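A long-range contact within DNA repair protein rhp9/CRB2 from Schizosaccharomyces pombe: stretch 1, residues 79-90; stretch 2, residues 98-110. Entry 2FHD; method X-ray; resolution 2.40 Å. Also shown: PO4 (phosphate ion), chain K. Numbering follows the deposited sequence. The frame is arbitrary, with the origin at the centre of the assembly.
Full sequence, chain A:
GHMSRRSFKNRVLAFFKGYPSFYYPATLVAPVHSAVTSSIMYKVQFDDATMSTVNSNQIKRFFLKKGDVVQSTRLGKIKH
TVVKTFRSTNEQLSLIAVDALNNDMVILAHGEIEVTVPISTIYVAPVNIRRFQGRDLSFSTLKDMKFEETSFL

Stretch 1 79-90: KHTVVKTFRSTN
Stretch 2 (98-110) VDALNNDMVILAH

How do the two backbones pair? The strand ending at Phe-86 and the strand beginning at Met-105 run antiparallel, their directions 137° apart. Thr-81 N donates to Ala-109 O at 2.9 Å and Ala-109 N to Thr-81 O at 2.8 Å; Phe-86 N donates to Met-105 O at 3.1 Å and Met-105 N to Phe-86 O at 3.0 Å. Between them the register slips at Val-83, where phi/psi of -97/-57 leaves the extended range: Ile-107 O accepts from Val-83 N at 2.6 Å and weakly from Lys-84 N at 3.5 Å, while Ile-107 N reaches Lys-84 O at 2.9 Å.

What surrounds Ile-107 and Phe-86, the most covered residues? Ile-107 (chi1 m, chi2 t) sets CG2 3.8 Å from Val-83 CB and CG1 3.9 Å from Phe-86 CE1, at the ring's edge. Phe-86 (chi1 p, chi2 -90°) lays a ring face over selenomethionine Met-105, whose CB lies 3.5 Å from Phe-86 CZ, a CH-pi contact.

How does Arg-87 extend the contact beyond the strand? Its side chain (chi1 and chi2 t) reaches Asn-102, the last residue of the type I turn from Asp-99. Arg-87 NE donates to Asn-102 O at 2.9 Å, and Arg-87 NH2 weakly to Asn-102 OD1 at 3.3 Å. Next door, Ser-88 OG (chi1 p) donates to Asp-104 OD2 at 2.5 Å.

What closes the other end? His-110 ND1 (chi1 t, chi2 84°) donates to Lys-79 O at 2.9 Å, the ring edge toward the His-80 face.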

ATOM      1  N   LYS A  79      17.283 -17.524 -24.721  1.00 28.25           N
ATOM      2  CA  LYS A  79      16.822 -18.594 -23.875  1.00 28.15           C
ATOM      3  C   LYS A  79      17.984 -19.500 -23.458  1.00 27.74           C
ATOM      4  O   LYS A  79      18.837 -19.784 -24.282  1.00 27.99           O
ATOM      5  CB  LYS A  79      15.699 -19.377 -24.598  1.00 27.09           C
ATOM      6  CG  LYS A  79      14.407 -18.636 -24.581  1.00 26.94           C
ATOM      7  CD  LYS A  79      13.215 -19.484 -24.942  1.00 29.83           C
ATOM      8  CE  LYS A  79      12.009 -18.606 -24.919  1.00 31.00           C
ATOM      9  NZ  LYS A  79      10.740 -19.311 -25.287  1.00 35.04           N
ATOM     10  N   HIS A  80      17.991 -19.958 -22.201  1.00 27.13           N
ATOM     11  CA  HIS A  80      19.056 -20.764 -21.643  1.00 27.53           C
ATOM     12  C   HIS A  80      18.449 -21.961 -20.960  1.00 27.44           C
ATOM     13  O   HIS A  80      17.333 -21.911 -20.660  1.00 29.98           O
ATOM     14  CB  HIS A  80      19.843 -19.904 -20.605  1.00 27.11           C
ATOM     15  CG  HIS A  80      20.716 -18.879 -21.242  1.00 26.46           C
ATOM     16  ND1 HIS A  80      22.080 -19.035 -21.356  1.00 28.93           N
ATOM     17  CD2 HIS A  80      20.422 -17.703 -21.851  1.00 28.35           C
ATOM     18  CE1 HIS A  80      22.600 -17.978 -21.960  1.00 28.13           C
ATOM     19  NE2 HIS A  80      21.613 -17.168 -22.299  1.00 30.28           N
ATOM     20  N   THR A  81      19.180 -23.014 -20.671  1.00 27.02           N
ATOM     21  CA  THR A  81      18.685 -24.051 -19.796  1.00 26.97           C
ATOM     22  C   THR A  81      19.444 -23.936 -18.440  1.00 25.62           C
ATOM     23  O   THR A  81      20.601 -23.483 -18.354  1.00 27.03           O
ATOM     24  CB  THR A  81      18.811 -25.499 -20.416  1.00 26.39           C
ATOM     25  OG1 THR A  81      20.196 -25.741 -20.711  1.00 33.13           O
ATOM     26  CG2 THR A  81      18.143 -25.543 -21.723  1.00 29.33           C
ATOM     27  N   VAL A  82      18.763 -24.333 -17.382  1.00 24.01           N
ATOM     28  CA  VAL A  82      19.307 -24.318 -16.122  1.00 23.26           C
ATOM     29  C   VAL A  82      20.295 -25.464 -15.979  1.00 24.65           C
ATOM     30  O   VAL A  82      20.053 -26.630 -16.326  1.00 23.15           O
ATOM     31  CB  VAL A  82      18.187 -24.369 -15.074  1.00 25.01           C
ATOM     32  CG1 VAL A  82      18.776 -24.574 -13.669  1.00 22.45           C
ATOM     33  CG2 VAL A  82      17.258 -23.067 -15.179  1.00 20.49           C
ATOM     34  N   VAL A  83      21.460 -25.103 -15.474  1.00 25.96           N
ATOM     35  CA  VAL A  83      22.453 -26.117 -15.153  1.00 25.61           C
ATOM     36  C   VAL A  83      22.357 -26.439 -13.675  1.00 24.71           C
ATOM     37  O   VAL A  83      22.080 -27.547 -13.381  1.00 25.81           O
ATOM     38  CB  VAL A  83      23.929 -25.710 -15.610  1.00 26.72           C
ATOM     39  CG1 VAL A  83      24.916 -26.821 -15.153  1.00 23.98           C
ATOM     40  CG2 VAL A  83      23.986 -25.536 -17.114  1.00 21.18           C
ATOM     41  N   LYS A  84      22.497 -25.480 -12.766  1.00 25.05           N
ATOM     42  CA  LYS A  84      22.494 -25.735 -11.313  1.00 25.70           C
ATOM     43  C   LYS A  84      22.236 -24.449 -10.565  1.00 25.51           C
ATOM     44  O   LYS A  84      22.655 -23.395 -10.992  1.00 28.37           O
ATOM     45  CB  LYS A  84      23.851 -26.341 -10.869  1.00 25.63           C
ATOM     46  CG  LYS A  84      24.002 -26.631  -9.342  1.00 29.41           C
ATOM     47  CD  LYS A  84      25.106 -27.654  -8.950  1.00 31.98           C
ATOM     48  CE  LYS A  84      24.536 -29.122  -8.887  1.00 41.59           C
ATOM     49  NZ  LYS A  84      23.541 -29.262  -7.688  1.00 47.57           N
ATOM     50  N   THR A  85      21.519 -24.493  -9.462  1.00 25.20           N
ATOM     51  CA  THR A  85      21.367 -23.316  -8.601  1.00 26.11           C
ATOM     52  C   THR A  85      22.205 -23.617  -7.328  1.00 27.28           C
ATOM     53  O   THR A  85      22.389 -24.812  -6.948  1.00 27.63           O
ATOM     54  CB  THR A  85      19.898 -23.171  -8.155  1.00 25.39           C
ATOM     55  OG1 THR A  85      19.543 -24.438  -7.613  1.00 27.01           O
ATOM     56  CG2 THR A  85      18.914 -22.857  -9.341  1.00 20.52           C
ATOM     57  N   PHE A  86      22.724 -22.561  -6.697  1.00 26.59           N
ATOM     58  CA  PHE A  86      23.478 -22.707  -5.508  1.00 26.40           C
ATOM     59  C   PHE A  86      23.401 -21.452  -4.669  1.00 26.82           C
ATOM     60  O   PHE A  86      22.952 -20.426  -5.155  1.00 26.28           O
ATOM     61  CB  PHE A  86      24.938 -23.141  -5.853  1.00 26.11           C
ATOM     62  CG  PHE A  86      25.750 -22.104  -6.579  1.00 27.09           C
ATOM     63  CD1 PHE A  86      25.759 -22.053  -7.957  1.00 21.50           C
ATOM     64  CD2 PHE A  86      26.551 -21.191  -5.877  1.00 27.28           C
ATOM     65  CE1 PHE A  86      26.555 -21.137  -8.642  1.00 24.95           C
ATOM     66  CE2 PHE A  86      27.367 -20.259  -6.564  1.00 26.86           C
ATOM     67  CZ  PHE A  86      27.338 -20.212  -7.988  1.00 24.69           C
ATOM     68  N   ARG A  87      23.806 -21.553  -3.392  1.00 29.10           N
ATOM     69  CA  ARG A  87      23.991 -20.397  -2.535  1.00 32.00           C
ATOM     70  C   ARG A  87      25.491 -19.937  -2.406  1.00 32.41           C
ATOM     71  O   ARG A  87      26.368 -20.669  -1.927  1.00 31.71           O
ATOM     72  CB  ARG A  87      23.320 -20.658  -1.165  1.00 32.31           C
ATOM     73  CG  ARG A  87      23.179 -19.397  -0.316  1.00 34.78           C
ATOM     74  CD  ARG A  87      22.689 -19.694   1.098  1.00 37.33           C
ATOM     75  NE  ARG A  87      21.630 -18.713   1.295  1.00 50.66           N
ATOM     76  CZ  ARG A  87      21.753 -17.522   1.885  1.00 52.58           C
ATOM     77  NH1 ARG A  87      22.901 -17.142   2.483  1.00 51.35           N
ATOM     78  NH2 ARG A  87      20.674 -16.744   1.944  1.00 50.57           N
ATOM     79  N   SER A  88      25.764 -18.716  -2.836  1.00 34.20           N
ATOM     80  CA  SER A  88      27.127 -18.238  -2.938  1.00 36.70           C
ATOM     81  C   SER A  88      27.682 -17.783  -1.603  1.00 40.22           C
ATOM     82  O   SER A  88      28.849 -17.459  -1.496  1.00 41.50           O
ATOM     83  CB  SER A  88      27.245 -17.046  -3.900  1.00 34.96           C
ATOM     84  OG  SER A  88      26.710 -15.886  -3.276  1.00 32.75           O
ATOM     85  N   THR A  89      26.861 -17.704  -0.581  1.00 43.88           N
ATOM     86  CA  THR A  89      27.334 -17.059   0.615  1.00 46.57           C
ATOM     87  C   THR A  89      26.591 -17.521   1.824  1.00 47.21           C
ATOM     88  O   THR A  89      25.514 -18.107   1.730  1.00 46.31           O
ATOM     89  CB  THR A  89      27.182 -15.546   0.544  1.00 46.84           C
ATOM     90  OG1 THR A  89      27.793 -14.996   1.717  1.00 49.73           O
ATOM     91  CG2 THR A  89      25.696 -15.201   0.543  1.00 48.38           C
ATOM     92  N   ASN A  90      27.192 -17.272   2.978  1.00 49.15           N
ATOM     93  CA  ASN A  90      26.548 -17.708   4.181  1.00 51.52           C
ATOM     94  C   ASN A  90      25.878 -16.557   4.941  1.00 52.85           C
ATOM     95  O   ASN A  90      25.074 -16.810   5.833  1.00 53.12           O
ATOM     96  CB  ASN A  90      27.406 -18.675   5.004  1.00 51.00           C
ATOM     97  CG  ASN A  90      28.617 -18.030   5.612  1.00 55.21           C
ATOM     98  OD1 ASN A  90      29.185 -18.613   6.517  1.00 57.61           O
ATOM     99  ND2 ASN A  90      29.046 -16.848   5.119  1.00 56.27           N
ATOM    100  N   VAL A  98      16.937 -14.279  -3.337  1.00 27.47           N
ATOM    101  CA  VAL A  98      16.866 -15.763  -3.256  1.00 25.95           C
ATOM    102  C   VAL A  98      15.631 -16.394  -3.926  1.00 26.90           C
ATOM    103  O   VAL A  98      14.689 -15.709  -4.267  1.00 27.69           O
ATOM    104  CB  VAL A  98      16.944 -16.202  -1.803  1.00 26.58           C
ATOM    105  CG1 VAL A  98      18.170 -15.644  -1.211  1.00 23.57           C
ATOM    106  CG2 VAL A  98      15.689 -15.698  -0.959  1.00 25.30           C
ATOM    107  N   ASP A  99      15.628 -17.715  -4.108  1.00 27.15           N
ATOM    108  CA  ASP A  99      14.471 -18.462  -4.542  1.00 25.66           C
ATOM    109  C   ASP A  99      13.941 -19.244  -3.331  1.00 25.78           C
ATOM    110  O   ASP A  99      14.369 -18.993  -2.178  1.00 26.61           O
ATOM    111  CB  ASP A  99      14.883 -19.386  -5.693  1.00 26.77           C
ATOM    112  CG  ASP A  99      15.854 -20.537  -5.252  1.00 30.99           C
ATOM    113  OD1 ASP A  99      16.284 -20.622  -4.053  1.00 31.66           O
ATOM    114  OD2 ASP A  99      16.139 -21.400  -6.120  1.00 33.31           O
ATOM    115  N   ALA A 100      13.066 -20.226  -3.574  1.00 24.60           N
ATOM    116  CA  ALA A 100      12.357 -20.909  -2.514  1.00 24.99           C
ATOM    117  C   ALA A 100      13.252 -21.848  -1.701  1.00 25.75           C
ATOM    118  O   ALA A 100      12.839 -22.369  -0.661  1.00 25.52           O
ATOM    119  CB  ALA A 100      11.146 -21.667  -3.048  1.00 22.78           C
ATOM    120  N   LEU A 101      14.454 -22.111  -2.172  1.00 27.00           N
ATOM    121  CA  LEU A 101      15.347 -22.966  -1.367  1.00 29.28           C
ATOM    122  C   LEU A 101      16.512 -22.128  -0.796  1.00 28.63           C
ATOM    123  O   LEU A 101      17.490 -22.653  -0.267  1.00 29.08           O
ATOM    124  CB  LEU A 101      15.921 -24.066  -2.254  1.00 30.96           C
ATOM    125  CG  LEU A 101      14.964 -25.013  -2.971  1.00 33.80           C
ATOM    126  CD1 LEU A 101      15.841 -25.688  -3.968  1.00 34.09           C
ATOM    127  CD2 LEU A 101      14.382 -25.999  -1.901  1.00 36.13           C
ATOM    128  N   ASN A 102      16.399 -20.812  -0.907  1.00 27.87           N
ATOM    129  CA  ASN A 102      17.423 -19.931  -0.371  1.00 27.99           C
ATOM    130  C   ASN A 102      18.717 -19.913  -1.212  1.00 28.55           C
ATOM    131  O   ASN A 102      19.745 -19.484  -0.719  1.00 29.22           O
ATOM    132  CB  ASN A 102      17.738 -20.299   1.063  1.00 28.65           C
ATOM    133  CG  ASN A 102      17.953 -19.093   1.927  1.00 29.28           C
ATOM    134  OD1 ASN A 102      17.666 -17.956   1.531  1.00 29.70           O
ATOM    135  ND2 ASN A 102      18.435 -19.328   3.122  1.00 30.33           N
ATOM    136  N   ASN A 103      18.651 -20.368  -2.475  1.00 27.71           N
ATOM    137  CA  ASN A 103      19.676 -20.079  -3.424  1.00 28.89           C
ATOM    138  C   ASN A 103      19.616 -18.671  -3.926  1.00 28.60           C
ATOM    139  O   ASN A 103      18.607 -18.014  -4.002  1.00 29.72           O
ATOM    140  CB  ASN A 103      19.711 -21.046  -4.652  1.00 28.33           C
ATOM    141  CG  ASN A 103      19.738 -22.494  -4.238  1.00 30.55           C
ATOM    142  OD1 ASN A 103      20.643 -22.907  -3.506  1.00 29.02           O
ATOM    143  ND2 ASN A 103      18.712 -23.273  -4.662  1.00 27.15           N
ATOM    144  N   ASP A 104      20.729 -18.338  -4.485  1.00 29.27           N
ATOM    145  CA  ASP A 104      21.188 -17.036  -4.762  1.00 28.15           C
ATOM    146  C   ASP A 104      21.638 -16.875  -6.208  1.00 26.15           C
ATOM    147  O   ASP A 104      21.583 -15.787  -6.777  1.00 24.83           O
ATOM    148  CB  ASP A 104      22.530 -17.145  -3.983  1.00 32.58           C
ATOM    149  CG  ASP A 104      23.008 -15.941  -3.739  1.00 32.96           C
ATOM    150  OD1 ASP A 104      22.051 -15.107  -3.845  1.00 41.92           O
ATOM    151  OD2 ASP A 104      24.191 -15.820  -3.581  1.00 34.23           O
HETATM  152  N   MSE A 105      22.248 -17.950  -6.733  1.00 25.06           N
HETATM  153  CA  MSE A 105      22.963 -17.928  -8.027  1.00 26.87           C
HETATM  154  C   MSE A 105      22.409 -19.036  -8.892  1.00 26.37           C
HETATM  155  O   MSE A 105      22.023 -20.099  -8.421  1.00 25.09           O
HETATM  156  CB  MSE A 105      24.492 -18.164  -7.880  1.00 28.16           C
HETATM  157  CG  MSE A 105      25.204 -17.079  -7.038  1.00 33.93           C
HETATM  158 SE   MSE A 105      25.295 -15.441  -8.107  1.00 53.22          SE
HETATM  159  CE  MSE A 105      24.639 -13.945  -6.751  1.00 39.70           C
ATOM    160  N   VAL A 106      22.410 -18.796 -10.187  1.00 25.77           N
ATOM    161  CA  VAL A 106      22.119 -19.888 -11.083  1.00 24.43           C
ATOM    162  C   VAL A 106      23.117 -19.934 -12.252  1.00 24.30           C
ATOM    163  O   VAL A 106      23.482 -18.899 -12.814  1.00 26.93           O
ATOM    164  CB  VAL A 106      20.628 -19.813 -11.561  1.00 22.97           C
ATOM    165  CG1 VAL A 106      20.384 -18.542 -12.284  1.00 17.21           C
ATOM    166  CG2 VAL A 106      20.261 -21.061 -12.399  1.00 18.98           C
ATOM    167  N   ILE A 107      23.529 -21.127 -12.613  1.00 23.86           N
ATOM    168  CA  ILE A 107      24.279 -21.359 -13.840  1.00 24.95           C
ATOM    169  C   ILE A 107      23.329 -21.801 -15.011  1.00 24.17           C
ATOM    170  O   ILE A 107      22.532 -22.762 -14.902  1.00 24.40           O
ATOM    171  CB  ILE A 107      25.378 -22.453 -13.590  1.00 24.45           C
ATOM    172  CG1 ILE A 107      26.241 -22.119 -12.385  1.00 24.13           C
ATOM    173  CG2 ILE A 107      26.205 -22.728 -14.895  1.00 25.39           C
ATOM    174  CD1 ILE A 107      27.086 -23.402 -11.906  1.00 27.19           C
ATOM    175  N   LEU A 108      23.436 -21.067 -16.113  1.00 25.21           N
ATOM    176  CA  LEU A 108      22.626 -21.145 -17.328  1.00 24.38           C
ATOM    177  C   LEU A 108      23.487 -21.545 -18.517  1.00 26.45           C
ATOM    178  O   LEU A 108      24.625 -21.103 -18.606  1.00 28.27           O
ATOM    179  CB  LEU A 108      22.089 -19.779 -17.616  1.00 21.71           C
ATOM    180  CG  LEU A 108      21.116 -19.287 -16.555  1.00 22.49           C
ATOM    181  CD1 LEU A 108      20.530 -17.935 -16.956  1.00 21.19           C
ATOM    182  CD2 LEU A 108      20.000 -20.332 -16.329  1.00 17.39           C
ATOM    183  N   ALA A 109      22.950 -22.363 -19.435  1.00 26.99           N
ATOM    184  CA  ALA A 109      23.668 -22.838 -20.626  1.00 26.53           C
ATOM    185  C   ALA A 109      22.930 -22.457 -21.875  1.00 28.55           C
ATOM    186  O   ALA A 109      21.696 -22.443 -21.942  1.00 28.80           O
ATOM    187  CB  ALA A 109      23.859 -24.349 -20.579  1.00 23.57           C
ATOM    188  N   HIS A 110      23.691 -22.082 -22.878  1.00 31.57           N
ATOM    189  CA  HIS A 110      23.130 -21.824 -24.190  1.00 34.37           C
ATOM    190  C   HIS A 110      24.086 -22.448 -25.130  1.00 36.39           C
ATOM    191  O   HIS A 110      25.078 -21.851 -25.568  1.00 38.10           O
ATOM    192  CB  HIS A 110      22.911 -20.376 -24.521  1.00 33.59           C
ATOM    193  CG  HIS A 110      22.356 -20.169 -25.887  1.00 36.56           C
ATOM    194  ND1 HIS A 110      21.009 -20.253 -26.162  1.00 35.59           N
ATOM    195  CD2 HIS A 110      22.967 -19.884 -27.071  1.00 36.70           C
ATOM    196  CE1 HIS A 110      20.816 -20.036 -27.454  1.00 35.20           C
ATOM    197  NE2 HIS A 110      21.985 -19.805 -28.024  1.00 33.28           N
TER
HETATM  198  P   PO4 K 304      16.819 -18.089 -28.504  1.00 94.74           P
HETATM  199  O1  PO4 K 304      16.115 -17.338 -27.404  1.00 91.61           O
HETATM  200  O2  PO4 K 304      15.867 -18.122 -29.707  1.00 92.90           O
HETATM  201  O3  PO4 K 304      18.075 -17.324 -28.928  1.00 95.48           O
HETATM  202  O4  PO4 K 304      17.272 -19.481 -28.031  1.00 92.81           O
HETATM  203  O   HOH W   1      21.314 -25.273 -23.699  1.00 46.77           O